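Local coordinates for protein L-hydantoinase (PDB 1GKR) that hydrolyses the cyclic amide of hydantoins, aryl-substituted ones more readily than alkyl ones, using two zinc ions in each subunit of a homotetramer, at residues A[244-249]-A[298-303]; A[57-62]-A[370-375]; A[127-132]-A[163-168]. All coordinates share one frame; numbering follows the deposited sequence.

Overall arrangement
Leaving the N-terminal strands, the chain enters the catalytic barrel on strand 51-62, which carries 57-62 and two zinc ligands. After strand 120-123 it forms the loop segment 127-132, and contact 3 closes a loop of 30 residues when helix 163-176 packs against that segment. Contact 1 comes next in series: 244-249 on helix 243-254 is met 48 residues later by 298-303, joining two outer helices. Contact 2 closes last, as 370-375 at the end of helix 357-372 returns to the first barrel strand, so that contacts 1 and 3 both nest within its 307-residue loop. The centre of contact 2 is about 20 Å from that of contact 1 and about 23 Å from that of contact 3, and no two contacts touch.

Contact 1 of 3, residues A[244-249]-A[298-303]; sequences DGVELI and WEQLEN
Val246 and Gln300 are the points of nearest backbone approach, their CA atoms 7.9 Å apart, between segment 244-249 in the opening turns of helix 243-254 and segment 298-303 in the last part of helix 291-303. At this separation the backbones do not touch, and the gap is bridged by side chains, Gln300 reaching across to Val246 and Glu247. Its CG lies opposite the carbonyl carbon (chi1 -55°), and the chain then runs out straight, carrying the amide across to the other helix. There the two ends of the amide do different work. OE1 lies against the Val246 branch point, 3.4 Å from Val246 CB, while the two methyls CG1 and CG2 also lie close to it; the side chains approach from opposite directions. The nitrogen end turns to Glu247: Gln300 NE2 donates to Glu247 OE2 over 3.0 Å. The bond is bent, and although the acceptor lies in the amide plane, the donor stands above the carboxylate, whose plane is 86° from that of the amide. In the TIM barrel of this amidohydrolase, the two helices follow barrel strands 234-237 and 259-263, and the contact joins them on the outside of the barrel wall. Gln300 NE2 also donates to Pro243 O at the start of helix 243-254, so two acceptors of that helix fix the rotation of the amide. With an alanine in place of this glutamine, Pro243 O and Glu247 OE2 would probably lose this donor and a gap would open beside Val246. Val246 also packs on Val240 and on Cys261 of strand 259-263.

Contact 2 of 3, residues A[57-62]-A[370-375]; sequences VDEHVH and KLFGIY. With ZN (zinc ion), chain F.
Glu59 turns a carboxylate oxygen to the rim of the Phe372 ring: Glu59 OE1 lies in the ring plane, 3.4 Å from Phe372 CE2. The arrangement sets the partly negative oxygen against the positive hydrogen edge of the benzene ring, with the carboxylate and ring planes 85° apart. Glu59 sits on the first strand of the amidohydrolase TIM barrel, where the chain turns a corner just before the His-X-His motif of the family, here His60 and His62. Its CG is tucked between the backbone N and the carbonyl carbon (chi1 64°), which brings the extended chain to the ring's edge and also puts Glu59 CB 3.7 Å from Phe372 CE2. The other oxygen, OE2, is hydrogen-bonded to Thr308 OG1 and lies near Glu262 OE2, a crowding of like charges that would probably raise the proton affinity of one of the pair. Glu262 is hydrogen-bonded to His60 ND1 and so is a second-shell partner of the zinc ligand, with Glu59 one step further out. Phe372 lies in the last turn of helix 357-372, followed by a Schellman motif at Gly373, which has positive phi (77°). Beyond it Ile374 turns its side chain toward Val57, Ile374 CD1 lying 4.3 Å from Val57 CG1, the apolar part of the contact. The corner itself is braced by an Asx turn, Asp58 OD1 accepting from His60 N at 2.8 Å, while Asp58 OD2 takes a bond from Ser311 OG. Past the corner, the strand delivers both imidazoles to one zinc ion, which Asp312 and the carboxylated Lys147 also bind: His60 NE2 and His62 NE2 each lie 2.1 Å from the metal, with a water 2.5 Å from it.

Contact 3 of 3, residues A[127-132]-A[163-168]; sequences GVPGNL and DGELFE
Leu132 and Glu168 cross at about a right angle, the leucine reaching over the aliphatic base of the glutamate as the loop segment 127-132 meets the first turns of helix 163-176. The segment, which follows barrel strand 120-123 on the periphery of the TIM barrel, contains a type II beta turn from Val128 to Asn131. Leu132 has CG opposite its backbone N (chi1 -159°), which directs its two methyls at the helix: CD2 lies 3.9 Å from Glu168 CB, and CD1 faces the carbonyl end of the same residue, 4.0 Å from Glu168 O. Glu168 extends past the leucine, and its OE2 makes a weak hydrogen bond to Gln196 of a neighbouring subunit. One turn earlier on the helix, Glu165 approaches the Pro129 ring at a slant, but the model is too tight there for the detail to be trusted; its OE2 accepts from Ser162 N. Gly130 takes the positive-phi position of the turn, where a CB would press on the carbonyl of Pro129. Asn131 ND2 ties the turn to Gly126 O and Thr101 O, while Asn131 OD1, within the turn, accepts from Val128 N at 2.9 Å, the donor 47° out of the carbonyl plane.

Contact 1 of 3, residues A[244-249]-A[298-303]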
# COMPACT_ATOMS: atom_id res chain seq x y z
N ASP A 244 -6.32 3.30 14.12
CA ASP A 244 -5.42 3.64 13.03
C ASP A 244 -3.95 3.57 13.40
O ASP A 244 -3.11 3.20 12.58
CB ASP A 244 -5.75 5.03 12.47
CG ASP A 244 -7.14 5.10 11.86
OD1 ASP A 244 -7.53 4.13 11.18
OD2 ASP A 244 -7.83 6.12 12.05
N GLY A 245 -3.63 3.91 14.65
CA GLY A 245 -2.25 3.86 15.08
C GLY A 245 -1.82 2.41 15.21
O GLY A 245 -0.68 2.05 14.88
N VAL A 246 -2.73 1.58 15.69
CA VAL A 246 -2.42 0.17 15.84
C VAL A 246 -2.08 -0.37 14.45
O VAL A 246 -1.06 -1.04 14.27
CB VAL A 246 -3.62 -0.63 16.41
CG1 VAL A 246 -3.32 -2.12 16.39
CG2 VAL A 246 -3.89 -0.18 17.84
N GLU A 247 -2.90 -0.03 13.46
CA GLU A 247 -2.66 -0.50 12.11
C GLU A 247 -1.30 -0.04 11.56
O GLU A 247 -0.56 -0.85 10.98
CB GLU A 247 -3.81 -0.08 11.20
CG GLU A 247 -4.55 -1.28 10.58
CD GLU A 247 -6.06 -1.22 10.78
OE1 GLU A 247 -6.68 -0.22 10.34
OE2 GLU A 247 -6.63 -2.18 11.36
N LEU A 248 -0.96 1.23 11.74
CA LEU A 248 0.32 1.76 11.27
C LEU A 248 1.48 0.92 11.78
O LEU A 248 2.38 0.57 11.02
CB LEU A 248 0.48 3.20 11.75
CG LEU A 248 0.30 4.37 10.77
CD1 LEU A 248 -0.74 4.05 9.72
CD2 LEU A 248 -0.11 5.62 11.55
N ILE A 249 1.46 0.61 13.07
CA ILE A 249 2.52 -0.18 13.68
C ILE A 249 2.49 -1.61 13.16
O ILE A 249 3.52 -2.18 12.79
CB ILE A 249 2.39 -0.20 15.22
CG1 ILE A 249 2.60 1.21 15.76
CG2 ILE A 249 3.41 -1.13 15.83
CD1 ILE A 249 2.27 1.34 17.21
N TRP A 298 -11.10 -3.41 20.00
CA TRP A 298 -11.40 -4.74 20.51
C TRP A 298 -11.22 -5.84 19.48
O TRP A 298 -10.84 -6.96 19.82
CB TRP A 298 -12.81 -4.80 21.07
CG TRP A 298 -12.91 -4.35 22.49
CD1 TRP A 298 -13.41 -3.16 22.96
CD2 TRP A 298 -12.58 -5.12 23.65
NE1 TRP A 298 -13.41 -3.15 24.33
CE2 TRP A 298 -12.92 -4.34 24.79
CE3 TRP A 298 -12.04 -6.40 23.84
CZ2 TRP A 298 -12.72 -4.79 26.10
CZ3 TRP A 298 -11.85 -6.86 25.15
CH2 TRP A 298 -12.19 -6.05 26.26
N GLU A 299 -11.48 -5.52 18.21
CA GLU A 299 -11.30 -6.50 17.15
C GLU A 299 -9.80 -6.73 16.96
O GLU A 299 -9.32 -7.86 16.88
CB GLU A 299 -11.89 -6.00 15.85
CG GLU A 299 -13.39 -6.09 15.75
CD GLU A 299 -13.91 -5.47 14.46
OE1 GLU A 299 -13.30 -5.73 13.39
OE2 GLU A 299 -14.93 -4.74 14.52
N GLN A 300 -9.06 -5.64 16.89
CA GLN A 300 -7.63 -5.72 16.70
C GLN A 300 -6.98 -6.53 17.81
O GLN A 300 -6.02 -7.27 17.57
CB GLN A 300 -7.05 -4.31 16.65
CG GLN A 300 -7.69 -3.45 15.59
CD GLN A 300 -7.04 -2.10 15.49
OE1 GLN A 300 -6.89 -1.39 16.49
NE2 GLN A 300 -6.65 -1.72 14.28
N LEU A 301 -7.51 -6.40 19.02
CA LEU A 301 -6.96 -7.11 20.17
C LEU A 301 -7.08 -8.62 19.96
O LEU A 301 -6.09 -9.33 19.96
CB LEU A 301 -7.70 -6.71 21.45
CG LEU A 301 -6.98 -6.76 22.80
CD1 LEU A 301 -7.97 -7.25 23.84
CD2 LEU A 301 -5.77 -7.65 22.77
N GLU A 302 -8.31 -9.09 19.79
CA GLU A 302 -8.53 -10.51 19.60
C GLU A 302 -7.86 -11.03 18.34
O GLU A 302 -7.48 -12.20 18.27
CB GLU A 302 -10.04 -10.81 19.55
CG GLU A 302 -10.43 -12.29 19.35
CD GLU A 302 -9.87 -13.26 20.40
OE1 GLU A 302 -9.84 -12.93 21.61
OE2 GLU A 302 -9.47 -14.38 20.02
N ASN A 303 -7.70 -10.16 17.34
CA ASN A 303 -7.10 -10.59 16.10
C ASN A 303 -5.57 -10.56 16.03
O ASN A 303 -4.98 -10.93 15.02
CB ASN A 303 -7.69 -9.79 14.94
CG ASN A 303 -9.11 -10.23 14.62
OD1 ASN A 303 -9.38 -11.42 14.51
ND2 ASN A 303 -10.02 -9.28 14.47

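Contact 2 of 3, residues A[57-62]-A[370-375]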
# COMPACT_ATOMS: atom_id res chain seq x y z
N VAL A 57 2.55 -10.02 33.54
CA VAL A 57 3.77 -9.22 33.50
C VAL A 57 3.38 -7.86 32.94
O VAL A 57 3.10 -7.73 31.76
CB VAL A 57 4.84 -9.86 32.57
CG1 VAL A 57 6.01 -8.91 32.38
CG2 VAL A 57 5.34 -11.17 33.18
N ASP A 58 3.36 -6.85 33.81
CA ASP A 58 2.99 -5.51 33.38
C ASP A 58 4.24 -4.65 33.14
O ASP A 58 4.97 -4.32 34.07
CB ASP A 58 2.09 -4.85 34.42
CG ASP A 58 1.38 -3.65 33.87
OD1 ASP A 58 1.98 -2.95 33.04
OD2 ASP A 58 0.22 -3.40 34.27
N GLU A 59 4.46 -4.32 31.87
CA GLU A 59 5.62 -3.54 31.42
C GLU A 59 5.44 -2.04 31.57
O GLU A 59 6.36 -1.28 31.26
CB GLU A 59 5.87 -3.82 29.94
CG GLU A 59 4.71 -3.34 29.07
CD GLU A 59 4.86 -3.69 27.59
OE1 GLU A 59 5.62 -4.62 27.27
OE2 GLU A 59 4.19 -3.03 26.76
N HIS A 60 4.27 -1.60 32.02
CA HIS A 60 4.04 -0.18 32.12
C HIS A 60 3.49 0.27 33.47
O HIS A 60 2.29 0.54 33.62
CB HIS A 60 3.11 0.25 31.00
CG HIS A 60 3.11 1.72 30.74
ND1 HIS A 60 2.77 2.26 29.52
CD2 HIS A 60 3.41 2.76 31.55
CE1 HIS A 60 2.87 3.58 29.60
NE2 HIS A 60 3.25 3.90 30.82
N VAL A 61 4.38 0.38 34.45
CA VAL A 61 3.99 0.76 35.79
C VAL A 61 4.70 2.02 36.28
O VAL A 61 5.91 2.19 36.10
CB VAL A 61 4.26 -0.41 36.76
CG1 VAL A 61 3.78 -0.09 38.17
CG2 VAL A 61 3.58 -1.66 36.23
N HIS A 62 3.92 2.91 36.90
CA HIS A 62 4.44 4.15 37.48
C HIS A 62 4.10 4.22 38.97
O HIS A 62 3.23 5.00 39.38
CB HIS A 62 3.82 5.38 36.82
CG HIS A 62 4.08 5.50 35.36
ND1 HIS A 62 5.29 5.93 34.86
CD2 HIS A 62 3.27 5.33 34.28
CE1 HIS A 62 5.21 6.02 33.54
NE2 HIS A 62 4.00 5.66 33.17
N LYS A 370 8.67 -11.83 26.66
CA LYS A 370 9.49 -12.10 25.49
C LYS A 370 10.20 -10.85 24.99
O LYS A 370 11.42 -10.84 24.86
CB LYS A 370 8.65 -12.69 24.36
CG LYS A 370 8.30 -14.16 24.56
CD LYS A 370 7.44 -14.69 23.43
CE LYS A 370 7.27 -16.18 23.53
NZ LYS A 370 6.37 -16.68 22.45
N LEU A 371 9.45 -9.78 24.72
CA LEU A 371 10.06 -8.56 24.21
C LEU A 371 11.20 -8.01 25.07
O LEU A 371 12.16 -7.45 24.54
CB LEU A 371 9.00 -7.48 24.00
CG LEU A 371 8.03 -7.79 22.86
CD1 LEU A 371 6.90 -6.81 22.87
CD2 LEU A 371 8.76 -7.73 21.54
N PHE A 372 11.12 -8.18 26.38
CA PHE A 372 12.17 -7.65 27.26
C PHE A 372 13.26 -8.64 27.60
O PHE A 372 14.23 -8.31 28.30
CB PHE A 372 11.55 -7.09 28.53
CG PHE A 372 10.92 -5.76 28.33
CD1 PHE A 372 11.71 -4.61 28.28
CD2 PHE A 372 9.54 -5.64 28.15
CE1 PHE A 372 11.12 -3.36 28.05
CE2 PHE A 372 8.95 -4.40 27.92
CZ PHE A 372 9.73 -3.26 27.87
N GLY A 373 13.11 -9.86 27.10
CA GLY A 373 14.10 -10.87 27.35
C GLY A 373 14.09 -11.50 28.72
O GLY A 373 15.12 -11.97 29.18
N ILE A 374 12.95 -11.52 29.39
CA ILE A 374 12.89 -12.15 30.71
C ILE A 374 12.00 -13.37 30.56
O ILE A 374 11.56 -13.96 31.55
CB ILE A 374 12.29 -11.18 31.77
CG1 ILE A 374 10.88 -10.74 31.36
CG2 ILE A 374 13.16 -9.95 31.91
CD1 ILE A 374 10.26 -9.74 32.32
N TYR A 375 11.81 -13.78 29.30
CA TYR A 375 10.89 -14.85 28.96
C TYR A 375 10.83 -16.16 29.69
O TYR A 375 10.20 -16.23 30.75
CB TYR A 375 10.91 -15.17 27.47
CG TYR A 375 9.88 -16.24 27.11
CD1 TYR A 375 8.53 -16.10 27.45
CD2 TYR A 375 10.27 -17.42 26.48
CE1 TYR A 375 7.60 -17.10 27.16
CE2 TYR A 375 9.35 -18.42 26.18
CZ TYR A 375 8.02 -18.27 26.52
OH TYR A 375 7.13 -19.29 26.21
ZN ZN F . 3.00 5.95 31.30
O HOH W 1 1.48 7.88 30.80

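Contact 3 of 3, residues A[127-132]-A[163-168]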
# COMPACT_ATOMS: atom_id res chain seq x y z
N GLY A 127 15.77 7.81 29.05
CA GLY A 127 16.54 8.33 27.95
C GLY A 127 16.05 9.74 27.75
O GLY A 127 15.02 9.97 27.12
N VAL A 128 16.78 10.70 28.33
CA VAL A 128 16.41 12.11 28.23
C VAL A 128 17.53 12.90 27.56
O VAL A 128 18.64 12.40 27.37
CB VAL A 128 16.13 12.69 29.61
CG1 VAL A 128 14.85 12.07 30.17
CG2 VAL A 128 17.31 12.39 30.53
N PRO A 129 17.25 14.16 27.19
CA PRO A 129 18.33 14.90 26.54
C PRO A 129 19.57 15.05 27.40
O PRO A 129 19.49 15.39 28.59
CB PRO A 129 17.67 16.24 26.18
CG PRO A 129 16.59 16.38 27.17
CD PRO A 129 16.05 14.99 27.35
N GLY A 130 20.71 14.73 26.79
CA GLY A 130 21.99 14.84 27.46
C GLY A 130 22.49 13.71 28.32
O GLY A 130 23.58 13.83 28.88
N ASN A 131 21.76 12.61 28.45
CA ASN A 131 22.26 11.53 29.30
C ASN A 131 22.67 10.30 28.52
O ASN A 131 22.82 9.21 29.07
CB ASN A 131 21.22 11.16 30.37
CG ASN A 131 20.18 10.16 29.89
OD1 ASN A 131 19.66 10.27 28.79
ND2 ASN A 131 19.88 9.18 30.74
N LEU A 132 22.89 10.49 27.22
CA LEU A 132 23.25 9.39 26.33
C LEU A 132 24.23 8.35 26.89
O LEU A 132 23.99 7.15 26.81
CB LEU A 132 23.78 9.96 25.02
CG LEU A 132 23.73 9.01 23.83
CD1 LEU A 132 22.36 8.38 23.73
CD2 LEU A 132 24.01 9.79 22.57
N ASP A 163 13.91 14.95 17.66
CA ASP A 163 14.12 13.83 16.77
C ASP A 163 15.59 13.40 16.73
O ASP A 163 15.89 12.22 16.69
CB ASP A 163 13.60 14.15 15.36
CG ASP A 163 12.12 14.49 15.36
OD1 ASP A 163 11.41 13.97 16.24
OD2 ASP A 163 11.64 15.25 14.49
N GLY A 164 16.51 14.36 16.79
CA GLY A 164 17.93 14.04 16.77
C GLY A 164 18.34 13.29 18.03
O GLY A 164 19.06 12.29 17.97
N GLU A 165 17.88 13.77 19.18
CA GLU A 165 18.24 13.11 20.43
C GLU A 165 17.60 11.72 20.45
O GLU A 165 18.23 10.74 20.85
CB GLU A 165 17.75 13.94 21.62
CG GLU A 165 18.01 15.42 21.44
CD GLU A 165 17.78 16.22 22.68
OE1 GLU A 165 18.68 16.22 23.55
OE2 GLU A 165 16.70 16.84 22.80
N LEU A 166 16.35 11.66 20.01
CA LEU A 166 15.63 10.39 19.95
C LEU A 166 16.37 9.43 19.02
O LEU A 166 16.51 8.25 19.32
CB LEU A 166 14.20 10.61 19.44
CG LEU A 166 13.34 9.34 19.38
CD1 LEU A 166 13.24 8.69 20.75
CD2 LEU A 166 11.96 9.71 18.87
N PHE A 167 16.85 9.95 17.89
CA PHE A 167 17.58 9.11 16.95
C PHE A 167 18.87 8.57 17.55
O PHE A 167 19.22 7.41 17.35
CB PHE A 167 17.91 9.89 15.69
CG PHE A 167 18.61 9.06 14.66
CD1 PHE A 167 17.94 8.02 14.02
CD2 PHE A 167 19.94 9.30 14.35
CE1 PHE A 167 18.60 7.22 13.09
CE2 PHE A 167 20.60 8.51 13.42
CZ PHE A 167 19.93 7.46 12.79
N GLU A 168 19.59 9.42 18.30
CA GLU A 168 20.84 8.97 18.91
C GLU A 168 20.57 7.91 19.96
O GLU A 168 21.35 6.98 20.15
CB GLU A 168 21.59 10.15 19.54
CG GLU A 168 22.05 11.18 18.53
CD GLU A 168 22.97 12.21 19.13
OE1 GLU A 168 22.62 12.80 20.19
OE2 GLU A 168 24.05 12.44 18.53